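Local coordinates for protein fructosyl amine: oxygen oxidoreductase (Aspergillus fumigatus, PDB 3DJE) that oxidises fructosyl amines (Amadori products) with the help of FAD and molecular oxygen, thereby acting as a deglycating enzyme, at residues 336-348 and 359-373. Residues are numbered along the deposited sequence; the frame is centred on the assembly and turned at random.
Sequences WCADTANREFLID and GCGASGRGFKYLPSI. With FAD (flavin-adenine dinucleotide), chain C; FSA (1-S-(carboxymethyl)-1-thio-beta-D-fructopyranose), chain D.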
ATOM      1  N   TRP A 336      -0.302   7.593  -2.027  1.00 11.32           N
ATOM      2  CA  TRP A 336      -1.384   7.247  -2.950  1.00 11.39           C
ATOM      3  C   TRP A 336      -1.458   5.774  -3.281  1.00 11.45           C
ATOM      4  O   TRP A 336      -0.425   5.122  -3.459  1.00 12.08           O
ATOM      5  CB  TRP A 336      -1.188   7.959  -4.283  1.00 11.82           C
ATOM      6  CG  TRP A 336      -1.445   9.437  -4.255  1.00 11.83           C
ATOM      7  CD1 TRP A 336      -0.549  10.413  -3.959  1.00 13.72           C
ATOM      8  CD2 TRP A 336      -2.677  10.091  -4.565  1.00 13.38           C
ATOM      9  NE1 TRP A 336      -1.148  11.653  -4.058  1.00 14.42           N
ATOM     10  CE2 TRP A 336      -2.456  11.480  -4.424  1.00 13.01           C
ATOM     11  CE3 TRP A 336      -3.958   9.633  -4.941  1.00 14.25           C
ATOM     12  CZ2 TRP A 336      -3.465  12.432  -4.656  1.00 13.61           C
ATOM     13  CZ3 TRP A 336      -4.967  10.582  -5.165  1.00 14.41           C
ATOM     14  CH2 TRP A 336      -4.707  11.969  -5.012  1.00 12.84           C
ATOM     15  N   CYS A 337      -2.685   5.271  -3.400  1.00 11.50           N
ATOM     16  CA  CYS A 337      -2.916   3.946  -3.985  1.00 11.52           C
ATOM     17  C   CYS A 337      -4.149   4.066  -4.874  1.00 12.05           C
ATOM     18  O   CYS A 337      -4.557   5.184  -5.243  1.00 11.74           O
ATOM     19  CB  CYS A 337      -3.056   2.875  -2.896  1.00 11.78           C
ATOM     20  SG  CYS A 337      -2.904   1.138  -3.476  1.00 12.36           S
ATOM     21  N   ALA A 338      -4.740   2.935  -5.235  1.00 11.26           N
ATOM     22  CA  ALA A 338      -5.949   2.968  -6.064  1.00 12.15           C
ATOM     23  C   ALA A 338      -6.880   1.834  -5.736  1.00 11.55           C
ATOM     24  O   ALA A 338      -6.476   0.666  -5.754  1.00 11.55           O
ATOM     25  CB  ALA A 338      -5.602   2.978  -7.547  1.00 12.56           C
ATOM     26  N   ASP A 339      -8.130   2.186  -5.442  1.00 11.68           N
ATOM     27  CA  ASP A 339      -9.129   1.225  -4.976  1.00 11.96           C
ATOM     28  C   ASP A 339      -9.986   0.739  -6.132  1.00 12.71           C
ATOM     29  O   ASP A 339     -10.497   1.546  -6.938  1.00 13.08           O
ATOM     30  CB  ASP A 339     -10.088   1.874  -3.976  1.00 12.11           C
ATOM     31  CG  ASP A 339      -9.468   2.139  -2.623  1.00 13.51           C
ATOM     32  OD1 ASP A 339      -8.740   1.269  -2.100  1.00 13.41           O
ATOM     33  OD2 ASP A 339      -9.779   3.207  -2.075  1.00 14.06           O
ATOM     34  N   THR A 340     -10.156  -0.574  -6.213  1.00 12.65           N
ATOM     35  CA  THR A 340     -11.187  -1.157  -7.066  1.00 13.35           C
ATOM     36  C   THR A 340     -12.539  -1.022  -6.342  1.00 13.52           C
ATOM     37  O   THR A 340     -12.582  -0.654  -5.163  1.00 14.27           O
ATOM     38  CB  THR A 340     -10.898  -2.626  -7.391  1.00 13.18           C
ATOM     39  OG1 THR A 340     -10.783  -3.345  -6.159  1.00 13.78           O
ATOM     40  CG2 THR A 340      -9.583  -2.781  -8.220  1.00 13.74           C
ATOM     41  N   ALA A 341     -13.640  -1.322  -7.039  1.00 14.30           N
ATOM     42  CA  ALA A 341     -14.984  -1.105  -6.484  1.00 15.12           C
ATOM     43  C   ALA A 341     -15.297  -1.950  -5.250  1.00 15.55           C
ATOM     44  O   ALA A 341     -16.189  -1.605  -4.471  1.00 16.53           O
ATOM     45  CB  ALA A 341     -16.061  -1.322  -7.570  1.00 15.09           C
ATOM     46  N   ASN A 342     -14.564  -3.049  -5.084  1.00 15.60           N
ATOM     47  CA  ASN A 342     -14.732  -3.951  -3.934  1.00 15.71           C
ATOM     48  C   ASN A 342     -13.412  -4.234  -3.202  1.00 15.47           C
ATOM     49  O   ASN A 342     -13.327  -5.151  -2.381  1.00 15.93           O
ATOM     50  CB  ASN A 342     -15.382  -5.261  -4.389  1.00 16.34           C
ATOM     51  CG  ASN A 342     -14.503  -6.049  -5.337  1.00 17.45           C
ATOM     52  OD1 ASN A 342     -13.448  -5.571  -5.782  1.00 17.35           O
ATOM     53  ND2 ASN A 342     -14.936  -7.263  -5.667  1.00 18.12           N
ATOM     54  N   ARG A 343     -12.388  -3.446  -3.539  1.00 14.58           N
ATOM     55  CA  ARG A 343     -11.042  -3.559  -2.953  1.00 14.68           C
ATOM     56  C   ARG A 343     -10.380  -4.931  -3.144  1.00 14.66           C
ATOM     57  O   ARG A 343      -9.497  -5.329  -2.382  1.00 14.79           O
ATOM     58  CB  ARG A 343     -11.018  -3.083  -1.500  1.00 14.83           C
ATOM     59  CG  ARG A 343     -11.248  -1.590  -1.393  1.00 15.10           C
ATOM     60  CD  ARG A 343     -11.157  -1.147   0.052  1.00 15.48           C
ATOM     61  NE  ARG A 343      -9.793  -1.272   0.560  1.00 15.70           N
ATOM     62  CZ  ARG A 343      -9.459  -1.139   1.838  1.00 18.99           C
ATOM     63  NH1 ARG A 343     -10.400  -0.871   2.745  1.00 20.37           N
ATOM     64  NH2 ARG A 343      -8.192  -1.262   2.198  1.00 16.46           N
ATOM     65  N   GLU A 344     -10.788  -5.619  -4.199  1.00 13.94           N
ATOM     66  CA  GLU A 344     -10.053  -6.790  -4.678  1.00 14.20           C
ATOM     67  C   GLU A 344      -9.062  -6.391  -5.768  1.00 13.51           C
ATOM     68  O   GLU A 344      -9.272  -5.408  -6.482  1.00 14.01           O
ATOM     69  CB  GLU A 344     -10.997  -7.868  -5.210  1.00 14.75           C
ATOM     70  CG  GLU A 344     -12.063  -8.356  -4.231  1.00 17.49           C
ATOM     71  CD  GLU A 344     -11.522  -9.016  -2.942  1.00 23.35           C
ATOM     72  OE1 GLU A 344     -10.306  -9.316  -2.818  1.00 23.11           O
ATOM     73  OE2 GLU A 344     -12.348  -9.242  -2.029  1.00 24.62           O
ATOM     74  N   PHE A 345      -7.986  -7.160  -5.906  1.00 12.51           N
ATOM     75  CA  PHE A 345      -6.893  -6.768  -6.795  1.00 12.11           C
ATOM     76  C   PHE A 345      -7.281  -6.902  -8.265  1.00 11.98           C
ATOM     77  O   PHE A 345      -8.249  -7.607  -8.607  1.00 13.28           O
ATOM     78  CB  PHE A 345      -5.637  -7.601  -6.513  1.00 11.85           C
ATOM     79  CG  PHE A 345      -5.207  -7.582  -5.075  1.00 11.86           C
ATOM     80  CD1 PHE A 345      -5.364  -6.426  -4.292  1.00 11.48           C
ATOM     81  CD2 PHE A 345      -4.607  -8.702  -4.513  1.00 14.88           C
ATOM     82  CE1 PHE A 345      -4.960  -6.385  -2.943  1.00 14.03           C
ATOM     83  CE2 PHE A 345      -4.190  -8.686  -3.167  1.00 15.53           C
ATOM     84  CZ  PHE A 345      -4.361  -7.525  -2.383  1.00 15.37           C
ATOM     85  N   LEU A 346      -6.533  -6.215  -9.134  1.00 11.71           N
ATOM     86  CA  LEU A 346      -6.755  -6.271 -10.573  1.00 11.58           C
ATOM     87  C   LEU A 346      -5.455  -6.760 -11.218  1.00 11.60           C
ATOM     88  O   LEU A 346      -4.524  -5.982 -11.476  1.00 12.39           O
ATOM     89  CB  LEU A 346      -7.173  -4.894 -11.124  1.00 11.68           C
ATOM     90  CG  LEU A 346      -7.397  -4.795 -12.633  1.00 13.81           C
ATOM     91  CD1 LEU A 346      -8.224  -5.964 -13.209  1.00 15.59           C
ATOM     92  CD2 LEU A 346      -8.048  -3.448 -12.910  1.00 16.06           C
ATOM     93  N   ILE A 347      -5.393  -8.077 -11.424  1.00 11.45           N
ATOM     94  CA  ILE A 347      -4.209  -8.751 -11.948  1.00 12.08           C
ATOM     95  C   ILE A 347      -4.704  -9.694 -13.028  1.00 12.32           C
ATOM     96  O   ILE A 347      -5.394 -10.676 -12.734  1.00 13.63           O
ATOM     97  CB  ILE A 347      -3.445  -9.525 -10.827  1.00 12.23           C
ATOM     98  CG1 ILE A 347      -2.883  -8.535  -9.789  1.00 11.67           C
ATOM     99  CG2 ILE A 347      -2.359 -10.432 -11.420  1.00 12.43           C
ATOM    100  CD1 ILE A 347      -2.518  -9.174  -8.440  1.00 12.95           C
ATOM    101  N   ASP A 348      -4.414  -9.358 -14.282  1.00 11.57           N
ATOM    102  CA  ASP A 348      -4.950 -10.101 -15.413  1.00 12.71           C
ATOM    103  C   ASP A 348      -4.246  -9.643 -16.673  1.00 13.06           C
ATOM    104  O   ASP A 348      -3.606  -8.590 -16.701  1.00 13.16           O
ATOM    105  CB  ASP A 348      -6.449  -9.818 -15.542  1.00 12.58           C
ATOM    106  CG  ASP A 348      -7.219 -10.899 -16.339  1.00 13.18           C
ATOM    107  OD1 ASP A 348      -6.645 -11.900 -16.837  1.00 14.06           O
ATOM    108  OD2 ASP A 348      -8.453 -10.733 -16.463  1.00 15.11           O
ATOM    109  N   GLY A 359      -1.045  -5.244 -13.302  1.00 12.14           N
ATOM    110  CA  GLY A 359      -0.768  -5.623 -11.927  1.00 11.88           C
ATOM    111  C   GLY A 359      -1.051  -4.423 -11.060  1.00 12.56           C
ATOM    112  O   GLY A 359      -0.145  -3.663 -10.726  1.00 11.94           O
ATOM    113  N   CYS A 360      -2.324  -4.216 -10.751  1.00 13.60           N
ATOM    114  CA  CYS A 360      -2.714  -3.021 -10.003  1.00 15.31           C
ATOM    115  C   CYS A 360      -3.990  -3.188  -9.195  1.00 14.15           C
ATOM    116  O   CYS A 360      -4.389  -4.307  -8.890  1.00 14.16           O
ATOM    117  CB  CYS A 360      -2.789  -1.794 -10.900  1.00 16.48           C
ATOM    118  SG  CYS A 360      -3.836  -2.066 -12.291  1.00 24.43           S
ATOM    119  N   GLY A 361      -4.589  -2.058  -8.817  1.00 13.33           N
ATOM    120  CA  GLY A 361      -5.726  -2.054  -7.901  1.00 12.44           C
ATOM    121  C   GLY A 361      -5.408  -2.655  -6.538  1.00 11.64           C
ATOM    122  O   GLY A 361      -6.215  -3.374  -5.964  1.00 11.81           O
ATOM    123  N   ALA A 362      -4.228  -2.334  -6.006  1.00 10.77           N
ATOM    124  CA  ALA A 362      -3.824  -2.834  -4.683  1.00 11.15           C
ATOM    125  C   ALA A 362      -4.732  -2.340  -3.552  1.00 10.91           C
ATOM    126  O   ALA A 362      -4.686  -2.872  -2.432  1.00 10.69           O
ATOM    127  CB  ALA A 362      -2.374  -2.475  -4.399  1.00 11.82           C
ATOM    128  N   SER A 363      -5.553  -1.328  -3.838  1.00 10.74           N
ATOM    129  CA  SER A 363      -6.684  -0.977  -2.957  1.00 11.11           C
ATOM    130  C   SER A 363      -6.264  -0.640  -1.511  1.00 11.11           C
ATOM    131  O   SER A 363      -6.981  -0.937  -0.533  1.00 11.50           O
ATOM    132  CB  SER A 363      -7.751  -2.082  -3.013  1.00 11.42           C
ATOM    133  OG  SER A 363      -8.266  -2.222  -4.336  1.00 12.33           O
ATOM    134  N   GLY A 364      -5.116   0.023  -1.389  1.00  9.93           N
ATOM    135  CA  GLY A 364      -4.631   0.485  -0.088  1.00 10.98           C
ATOM    136  C   GLY A 364      -4.325  -0.629   0.880  1.00 10.82           C
ATOM    137  O   GLY A 364      -4.355  -0.418   2.097  1.00 12.57           O
ATOM    138  N   ARG A 365      -3.997  -1.814   0.361  1.00 10.74           N
ATOM    139  CA  ARG A 365      -3.656  -2.924   1.249  1.00 10.62           C
ATOM    140  C   ARG A 365      -2.636  -3.857   0.604  1.00 10.60           C
ATOM    141  O   ARG A 365      -2.525  -5.007   0.991  1.00 11.60           O
ATOM    142  CB  ARG A 365      -4.923  -3.681   1.656  1.00 10.87           C
ATOM    143  CG  ARG A 365      -5.608  -4.424   0.517  1.00 11.39           C
ATOM    144  CD  ARG A 365      -6.981  -4.907   0.954  1.00 13.81           C
ATOM    145  NE  ARG A 365      -7.653  -5.692  -0.079  1.00 12.96           N
ATOM    146  CZ  ARG A 365      -7.529  -7.010  -0.230  1.00 18.14           C
ATOM    147  NH1 ARG A 365      -6.745  -7.710   0.593  1.00 19.51           N
ATOM    148  NH2 ARG A 365      -8.192  -7.637  -1.202  1.00 19.30           N
ATOM    149  N   GLY A 366      -1.868  -3.345  -0.359  1.00 10.44           N
ATOM    150  CA  GLY A 366      -1.019  -4.217  -1.154  1.00  9.98           C
ATOM    151  C   GLY A 366       0.427  -4.380  -0.713  1.00  9.24           C
ATOM    152  O   GLY A 366       1.145  -5.190  -1.310  1.00  9.01           O
ATOM    153  N   PHE A 367       0.898  -3.629   0.288  1.00  8.72           N
ATOM    154  CA  PHE A 367       2.329  -3.717   0.554  1.00  9.38           C
ATOM    155  C   PHE A 367       2.743  -5.097   1.034  1.00  9.43           C
ATOM    156  O   PHE A 367       3.796  -5.622   0.631  1.00 10.22           O
ATOM    157  CB  PHE A 367       2.900  -2.682   1.518  1.00  9.87           C
ATOM    158  CG  PHE A 367       4.401  -2.807   1.624  1.00  8.85           C
ATOM    159  CD1 PHE A 367       5.214  -2.282   0.616  1.00 10.57           C
ATOM    160  CD2 PHE A 367       4.983  -3.584   2.622  1.00 10.26           C
ATOM    161  CE1 PHE A 367       6.619  -2.476   0.640  1.00 10.02           C
ATOM    162  CE2 PHE A 367       6.380  -3.774   2.662  1.00  9.79           C
ATOM    163  CZ  PHE A 367       7.188  -3.230   1.662  1.00  9.75           C
ATOM    164  N   LYS A 368       1.921  -5.656   1.902  1.00  9.48           N
ATOM    165  CA  LYS A 368       2.278  -6.915   2.551  1.00 10.19           C
ATOM    166  C   LYS A 368       2.525  -8.040   1.547  1.00  9.74           C
ATOM    167  O   LYS A 368       3.147  -9.037   1.907  1.00 10.19           O
ATOM    168  CB  LYS A 368       1.231  -7.316   3.591  1.00 11.06           C
ATOM    169  CG  LYS A 368      -0.126  -7.633   3.022  1.00 12.03           C
ATOM    170  CD  LYS A 368      -1.164  -7.853   4.144  1.00 12.48           C
ATOM    171  CE  LYS A 368      -1.630  -6.562   4.811  1.00 14.79           C
ATOM    172  NZ  LYS A 368      -2.387  -5.655   3.879  1.00 12.62           N
ATOM    173  N   TYR A 369       2.040  -7.883   0.308  1.00  9.10           N
ATOM    174  CA  TYR A 369       2.249  -8.891  -0.755  1.00  9.59           C
ATOM    175  C   TYR A 369       3.553  -8.732  -1.538  1.00  9.79           C
ATOM    176  O   TYR A 369       3.805  -9.467  -2.512  1.00  9.83           O
ATOM    177  CB  TYR A 369       1.041  -8.911  -1.710  1.00 10.61           C
ATOM    178  CG  TYR A 369      -0.255  -9.096  -0.965  1.00  9.81           C
ATOM    179  CD1 TYR A 369      -0.760 -10.371  -0.707  1.00 12.82           C
ATOM    180  CD2 TYR A 369      -0.961  -7.993  -0.485  1.00 10.78           C
ATOM    181  CE1 TYR A 369      -1.941 -10.543  -0.001  1.00 12.94           C
ATOM    182  CE2 TYR A 369      -2.134  -8.155   0.213  1.00 10.52           C
ATOM    183  CZ  TYR A 369      -2.619  -9.414   0.461  1.00 13.27           C
ATOM    184  OH  TYR A 369      -3.794  -9.534   1.174  1.00 14.53           O
ATOM    185  N   LEU A 370       4.405  -7.806  -1.109  1.00  9.34           N
ATOM    186  CA  LEU A 370       5.691  -7.618  -1.781  1.00  8.78           C
ATOM    187  C   LEU A 370       6.449  -8.932  -2.061  1.00  8.09           C
ATOM    188  O   LEU A 370       6.965  -9.122  -3.168  1.00  7.84           O
ATOM    189  CB  LEU A 370       6.584  -6.647  -0.998  1.00  8.72           C
ATOM    190  CG  LEU A 370       8.004  -6.446  -1.558  1.00  9.02           C
ATOM    191  CD1 LEU A 370       8.003  -5.860  -2.972  1.00 10.87           C
ATOM    192  CD2 LEU A 370       8.881  -5.596  -0.633  1.00  9.00           C
ATOM    193  N   PRO A 371       6.565  -9.814  -1.062  1.00  8.28           N
ATOM    194  CA  PRO A 371       7.346 -11.045  -1.321  1.00  8.75           C
ATOM    195  C   PRO A 371       6.773 -11.987  -2.386  1.00  9.54           C
ATOM    196  O   PRO A 371       7.529 -12.815  -2.908  1.00  9.65           O
ATOM    197  CB  PRO A 371       7.308 -11.760   0.034  1.00  8.86           C
ATOM    198  CG  PRO A 371       7.050 -10.663   1.037  1.00  8.72           C
ATOM    199  CD  PRO A 371       6.089  -9.755   0.335  1.00  8.58           C
ATOM    200  N   SER A 372       5.478 -11.862  -2.693  1.00  9.47           N
ATOM    201  CA  SER A 372       4.742 -12.923  -3.387  1.00 10.66           C
ATOM    202  C   SER A 372       3.920 -12.493  -4.603  1.00 10.53           C
ATOM    203  O   SER A 372       3.666 -13.305  -5.496  1.00 10.69           O
ATOM    204  CB  SER A 372       3.787 -13.594  -2.397  1.00 11.02           C
ATOM    205  OG  SER A 372       2.957 -12.623  -1.765  1.00 12.07           O
ATOM    206  N   ILE A 373       3.467 -11.241  -4.617  1.00 10.19           N
ATOM    207  CA  ILE A 373       2.493 -10.827  -5.624  1.00  9.85           C
ATOM    208  C   ILE A 373       3.072 -10.932  -7.045  1.00  9.84           C
ATOM    209  O   ILE A 373       2.339 -11.206  -7.995  1.00 10.25           O
ATOM    210  CB  ILE A 373       1.904  -9.403  -5.313  1.00  9.55           C
ATOM    211  CG1 ILE A 373       0.519  -9.218  -5.956  1.00 10.87           C
ATOM    212  CG2 ILE A 373       2.892  -8.299  -5.742  1.00 10.97           C
ATOM    213  CD1 ILE A 373      -0.583 -10.092  -5.346  1.00 10.50           C
TER
HETATM  214  PA  FAD C 500       3.429   1.948  -5.793  1.00  9.66           P
HETATM  215  O1A FAD C 500       4.301   1.195  -4.885  1.00 10.32           O
HETATM  216  O2A FAD C 500       2.941   3.295  -5.363  1.00  9.99           O
HETATM  217  O5B FAD C 500       4.239   2.027  -7.148  1.00 10.46           O
HETATM  218  C5B FAD C 500       3.798   2.787  -8.277  1.00 10.37           C
HETATM  219  C4B FAD C 500       5.049   3.131  -9.095  1.00 11.02           C
HETATM  220  O4B FAD C 500       4.516   3.682 -10.313  1.00  9.92           O
HETATM  221  C3B FAD C 500       5.807   4.268  -8.371  1.00 11.02           C
HETATM  222  O3B FAD C 500       7.149   3.872  -8.046  1.00 12.08           O
HETATM  223  C2B FAD C 500       5.777   5.388  -9.424  1.00  9.60           C
HETATM  224  O2B FAD C 500       7.027   6.144  -9.470  1.00 12.18           O
HETATM  225  C1B FAD C 500       5.480   4.600 -10.731  1.00 11.05           C
HETATM  226  N9A FAD C 500       5.062   5.582 -11.777  1.00 10.58           N
HETATM  227  C8A FAD C 500       4.262   6.662 -11.647  1.00 10.90           C
HETATM  228  N7A FAD C 500       4.200   7.304 -12.832  1.00  9.14           N
HETATM  229  C5A FAD C 500       4.963   6.628 -13.703  1.00  8.71           C
HETATM  230  C6A FAD C 500       5.297   6.815 -15.049  1.00  9.40           C
HETATM  231  N6A FAD C 500       4.811   7.880 -15.729  1.00 10.29           N
HETATM  232  N1A FAD C 500       6.114   5.924 -15.644  1.00  9.55           N
HETATM  233  C2A FAD C 500       6.607   4.874 -14.976  1.00  9.77           C
HETATM  234  N3A FAD C 500       6.312   4.668 -13.688  1.00  8.96           N
HETATM  235  C4A FAD C 500       5.496   5.533 -13.040  1.00  8.87           C
HETATM  236  N1  FAD C 500      -0.313  -1.876   2.686  1.00  9.29           N
HETATM  237  C2  FAD C 500      -0.065  -2.920   3.576  1.00  9.88           C
HETATM  238  O2  FAD C 500      -0.013  -4.091   3.197  1.00 10.41           O
HETATM  239  N3  FAD C 500       0.120  -2.623   4.927  1.00  9.88           N
HETATM  240  C4  FAD C 500       0.052  -1.320   5.409  1.00 11.21           C
HETATM  241  O4  FAD C 500       0.226  -1.095   6.613  1.00 10.70           O
HETATM  242  C4X FAD C 500      -0.217  -0.282   4.504  1.00 10.49           C
HETATM  243  N5  FAD C 500      -0.308   1.034   4.955  1.00 11.11           N
HETATM  244  C5X FAD C 500      -0.397   2.069   4.028  1.00  9.98           C
HETATM  245  C6  FAD C 500      -0.275   3.379   4.481  1.00 11.30           C
HETATM  246  C7  FAD C 500      -0.313   4.436   3.579  1.00 11.37           C
HETATM  247  C7M FAD C 500      -0.197   5.860   4.139  1.00 11.77           C
HETATM  248  C8  FAD C 500      -0.447   4.188   2.214  1.00 10.75           C
HETATM  249  C8M FAD C 500      -0.410   5.362   1.208  1.00 11.57           C
HETATM  250  C9  FAD C 500      -0.552   2.864   1.762  1.00 10.37           C
HETATM  251  C9A FAD C 500      -0.515   1.796   2.667  1.00  9.09           C
HETATM  252  N10 FAD C 500      -0.632   0.457   2.245  1.00  9.79           N
HETATM  253  C10 FAD C 500      -0.394  -0.574   3.154  1.00  9.91           C
HETATM  254  C1' FAD C 500      -0.984   0.138   0.854  1.00  8.36           C
HETATM  255  C2' FAD C 500       0.284  -0.143   0.048  1.00  8.62           C
HETATM  256  O2' FAD C 500       1.307   0.817   0.393  1.00  9.46           O
HETATM  257  C3' FAD C 500      -0.041  -0.066  -1.441  1.00  7.33           C
HETATM  258  O3' FAD C 500      -1.241  -0.822  -1.702  1.00  9.64           O
HETATM  259  C4' FAD C 500       1.076  -0.654  -2.309  1.00  8.43           C
HETATM  260  O4' FAD C 500       2.364  -0.197  -1.898  1.00  9.75           O
HETATM  261  C5' FAD C 500       0.838  -0.240  -3.766  1.00  9.58           C
HETATM  262  O5' FAD C 500       1.845  -0.830  -4.605  1.00  8.86           O
HETATM  263  P   FAD C 500       1.880  -0.497  -6.173  1.00  9.27           P
HETATM  264  O1P FAD C 500       0.532  -0.765  -6.757  1.00  9.53           O
HETATM  265  O2P FAD C 500       3.076  -1.184  -6.701  1.00  9.14           O
HETATM  266  O3P FAD C 500       2.146   1.087  -6.250  1.00  9.07           O
HETATM  267  OAB FSA D 501      -3.351  -3.695   5.229  1.00 21.90           O
HETATM  268  CAL FSA D 501      -3.171  -3.355   6.418  1.00 22.15           C
HETATM  269  OAA FSA D 501      -3.099  -4.196   7.350  1.00 24.18           O
HETATM  270  CAH FSA D 501      -3.053  -1.892   6.798  1.00 19.02           C
HETATM  271  SAK FSA D 501      -3.345  -0.814   5.432  1.00 17.22           S
HETATM  272  C1  FSA D 501      -3.192   0.686   6.364  1.00 15.24           C
HETATM  273  C2  FSA D 501      -3.890   1.851   5.649  1.00 14.53           C
HETATM  274  O2  FSA D 501      -3.378   3.099   6.145  1.00 15.28           O
HETATM  275  C3  FSA D 501      -5.406   1.808   5.870  1.00 14.63           C
HETATM  276  O3  FSA D 501      -5.709   2.025   7.257  1.00 16.16           O
HETATM  277  C4  FSA D 501      -6.148   2.805   4.974  1.00 13.28           C
HETATM  278  O4  FSA D 501      -7.564   2.587   5.082  1.00 14.22           O
HETATM  279  C5  FSA D 501      -5.746   2.657   3.503  1.00 12.33           C
HETATM  280  O5  FSA D 501      -6.249   1.436   2.953  1.00 12.84           O
HETATM  281  C6  FSA D 501      -4.230   2.714   3.384  1.00 13.35           C
HETATM  282  O6  FSA D 501      -3.643   1.711   4.232  1.00 13.74           O
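With CG beside its own backbone N (chi1 -68°) and a bend at chi3, Arg343 turns NE and NH2 to grip Ser363 O, each 3.0 Å away. Arg365 runs straight from CG to NE and in turn holds Arg343's own carbonyl: NE and NH2 converge on Arg343 O, which lies in the guanidinium plane, NH2 at 2.9 Å. A guanidinium suits both places because it can bring two N-H groups to one carbonyl oxygen. Arg365 NH2 also forms a salt bridge with Glu344 OE1, the carboxylate standing almost perpendicular to the guanidinium, and Asn70 bonds to both partners. Phe345 CE1 sits over the guanidinium centre, 3.8 Å from Arg365 CZ, while the adjoining CZ-CE2 edge of the ring points at the face of Tyr369 in a T-shaped pair, planes at 78°. At the strand end of the contact, Leu346 and Cys360 exchange two backbone hydrogen bonds, adding strand 346-347 antiparallel to strand 356-360 as the outermost strand of the six-stranded sheet.

In the type I' turn from Ala362 to Arg365, a serine hydroxyl suits position 363 because one OG can accept from Thr340 N nearly straight (171°) and donate to Gly361 O. Glycine at 364 tolerates positive phi and avoids a clash with FSA O5, which donates to Gly364 O. Cys337 SG accepts from Gly364 N at 3.2 Å and lies beside FAD O3'. Since Gly366, Phe367 and Lys368 give their amides to FAD, and Lys368 NZ bridges flavin O2 and the FSA carboxylate, the two side-on arginine bonds probably help hold the loop that positions flavin and ligand together.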